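Local coordinates for toxin-like protein (Paenibacillus larvae subsp. larvae BRL-230010, PDB 5DZQ) that probably transfers ADP-ribose from NAD+ onto a protein substrate, as a C3-like mono-ADP-ribosyltransferase toxin, at residues S100-E105 and E203-E208. Sequence-based numbering, arbitrary orientation.
Sequences SIFGKE and ETIKIE
The ring of F102 points its far end at two isoleucines, I205 and I207, on one face of a central strand of the mixed sheet in the alpha/beta fold of the C3-like ADP-ribosyltransferases. F102 closes a short 3-10 turn that follows strand 91-97, while 203-208 belongs to a strand paired with 154-160 on one flank and 187-198 on the other. The backbones stay well apart, 11.2 Å between the CA atoms of F102 and I205, and the side chains bridge that distance from opposite directions.

Contact is purely apolar and is divided between the far corners of the ring, CE2 and CZ meeting I205 and CE1 meeting I207. F102 CE2 lies 4.0 Å from I205 CD1, which approaches obliquely, and F102 CZ is 4.1 Å from I205 CG2, so both branches of that isoleucine take part. I207 offers a single methyl, its CD1, 4.2 Å from F102 CE1, at the ring's edge and near its plane. Both isoleucines hold CG1 anti to the carbonyl carbon (chi1 -70° in I205) with an extended chi2, which carries each CD1 out toward the phenyl group. L124 and F121 of helix 118-128 also join this buried cluster, touching F102 and I205 respectively, and V154 packs on F102.

K206, between the two isoleucines, sends its chain to the other face of the strand, where NZ forms a salt bridge with OE2 of E208, 3.0 Å away. Back at the ring, I101, in the same turn, lies over one face, its CG1 sitting 3.9 Å above the plane, over the centre of the F102 ring.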
loop_
_atom_site.group_PDB
_atom_site.type_symbol
_atom_site.label_atom_id
_atom_site.label_comp_id
_atom_site.label_asym_id
_atom_site.label_seq_id
_atom_site.Cartn_x
_atom_site.Cartn_y
_atom_site.Cartn_z
ATOM N N SER B 100 10.203 -0.175 8.346
ATOM C CA SER B 100 9.422 0.501 9.382
ATOM C C SER B 100 8.735 -0.493 10.318
ATOM O O SER B 100 8.398 -0.146 11.446
ATOM C CB SER B 100 8.379 1.441 8.754
ATOM O OG SER B 100 7.366 0.720 8.067
ATOM N N ILE B 101 8.546 -1.734 9.869
ATOM C CA ILE B 101 7.919 -2.739 10.729
ATOM C C ILE B 101 8.765 -3.067 11.961
ATOM O O ILE B 101 8.289 -3.734 12.880
ATOM C CB ILE B 101 7.648 -4.055 9.982
ATOM C CG1 ILE B 101 8.965 -4.698 9.540
ATOM C CG2 ILE B 101 6.708 -3.825 8.800
ATOM C CD1 ILE B 101 8.793 -6.100 9.001
ATOM N N PHE B 102 10.012 -2.603 11.978
ATOM C CA PHE B 102 10.924 -2.883 13.087
ATOM C C PHE B 102 10.924 -1.799 14.165
ATOM O O PHE B 102 11.472 -2.008 15.245
ATOM C CB PHE B 102 12.357 -3.059 12.579
ATOM C CG PHE B 102 12.530 -4.218 11.645
ATOM C CD1 PHE B 102 11.958 -5.448 11.935
ATOM C CD2 PHE B 102 13.242 -4.070 10.468
ATOM C CE1 PHE B 102 12.111 -6.522 11.065
ATOM C CE2 PHE B 102 13.394 -5.138 9.590
ATOM C CZ PHE B 102 12.828 -6.363 9.896
ATOM N N GLY B 103 10.341 -0.641 13.872
ATOM C CA GLY B 103 10.363 0.468 14.817
ATOM C C GLY B 103 11.439 1.501 14.515
ATOM O O GLY B 103 12.291 1.284 13.655
ATOM N N LYS B 104 11.412 2.622 15.239
ATOM C CA LYS B 104 12.242 3.778 14.894
ATOM C C LYS B 104 13.739 3.535 15.043
ATOM O O LYS B 104 14.533 4.044 14.250
ATOM C CB LYS B 104 11.845 4.991 15.745
ATOM C CG LYS B 104 10.590 5.719 15.271
ATOM C CD LYS B 104 10.385 7.021 16.051
ATOM C CE LYS B 104 9.143 7.772 15.581
ATOM N NZ LYS B 104 8.890 8.994 16.401
ATOM N N GLU B 105 14.131 2.770 16.056
ATOM C CA GLU B 105 15.555 2.549 16.312
ATOM C C GLU B 105 16.222 1.776 15.186
ATOM O O GLU B 105 17.373 2.034 14.842
ATOM C CB GLU B 105 15.765 1.812 17.637
ATOM C CG GLU B 105 14.958 0.541 17.798
ATOM C CD GLU B 105 15.443 -0.306 18.958
ATOM O OE1 GLU B 105 16.613 -0.136 19.372
ATOM O OE2 GLU B 105 14.654 -1.139 19.456
ATOM N N GLU B 203 20.545 -6.559 -0.359
ATOM C CA GLU B 203 20.475 -7.522 0.732
ATOM C C GLU B 203 19.063 -7.493 1.295
ATOM O O GLU B 203 18.479 -6.424 1.480
ATOM C CB GLU B 203 21.511 -7.206 1.819
ATOM C CG GLU B 203 22.946 -7.331 1.331
ATOM C CD GLU B 203 23.963 -7.298 2.451
ATOM O OE1 GLU B 203 23.631 -6.810 3.550
ATOM O OE2 GLU B 203 25.099 -7.761 2.228
ATOM N N THR B 204 18.521 -8.674 1.561
ATOM C CA THR B 204 17.148 -8.820 2.021
ATOM C C THR B 204 17.116 -9.399 3.435
ATOM O O THR B 204 17.805 -10.374 3.734
ATOM C CB THR B 204 16.331 -9.745 1.059
ATOM O OG1 THR B 204 16.368 -9.220 -0.277
ATOM C CG2 THR B 204 14.880 -9.874 1.523
ATOM N N ILE B 205 16.320 -8.798 4.308
ATOM C CA ILE B 205 16.142 -9.362 5.631
ATOM C C ILE B 205 15.045 -10.392 5.518
ATOM O O ILE B 205 13.919 -10.066 5.138
ATOM C CB ILE B 205 15.795 -8.283 6.675
ATOM C CG1 ILE B 205 17.022 -7.401 6.925
ATOM C CG2 ILE B 205 15.328 -8.922 7.969
ATOM C CD1 ILE B 205 16.713 -6.099 7.646
ATOM N N LYS B 206 15.389 -11.644 5.808
ATOM C CA LYS B 206 14.474 -12.767 5.640
ATOM C C LYS B 206 13.934 -13.211 6.990
ATOM O O LYS B 206 14.696 -13.445 7.925
ATOM C CB LYS B 206 15.181 -13.934 4.929
ATOM C CG LYS B 206 14.337 -15.213 4.744
ATOM C CD LYS B 206 13.046 -14.936 3.977
ATOM C CE LYS B 206 12.767 -15.992 2.921
ATOM N NZ LYS B 206 12.499 -17.347 3.457
ATOM N N ILE B 207 12.613 -13.294 7.097
ATOM C CA ILE B 207 11.963 -13.788 8.303
ATOM C C ILE B 207 11.163 -15.037 7.971
ATOM O O ILE B 207 10.322 -15.016 7.084
ATOM C CB ILE B 207 11.023 -12.727 8.938
ATOM C CG1 ILE B 207 11.826 -11.477 9.310
ATOM C CG2 ILE B 207 10.311 -13.322 10.172
ATOM C CD1 ILE B 207 10.974 -10.265 9.664
ATOM N N GLU B 208 11.433 -16.130 8.672
ATOM C CA GLU B 208 10.660 -17.350 8.488
ATOM C C GLU B 208 9.837 -17.617 9.749
ATOM O O GLU B 208 10.385 -17.689 10.852
ATOM C CB GLU B 208 11.587 -18.526 8.152
ATOM C CG GLU B 208 12.427 -18.228 6.910
ATOM C CD GLU B 208 13.254 -19.412 6.447
ATOM O OE1 GLU B 208 13.478 -20.334 7.255
ATOM O OE2 GLU B 208 13.676 -19.410 5.270
#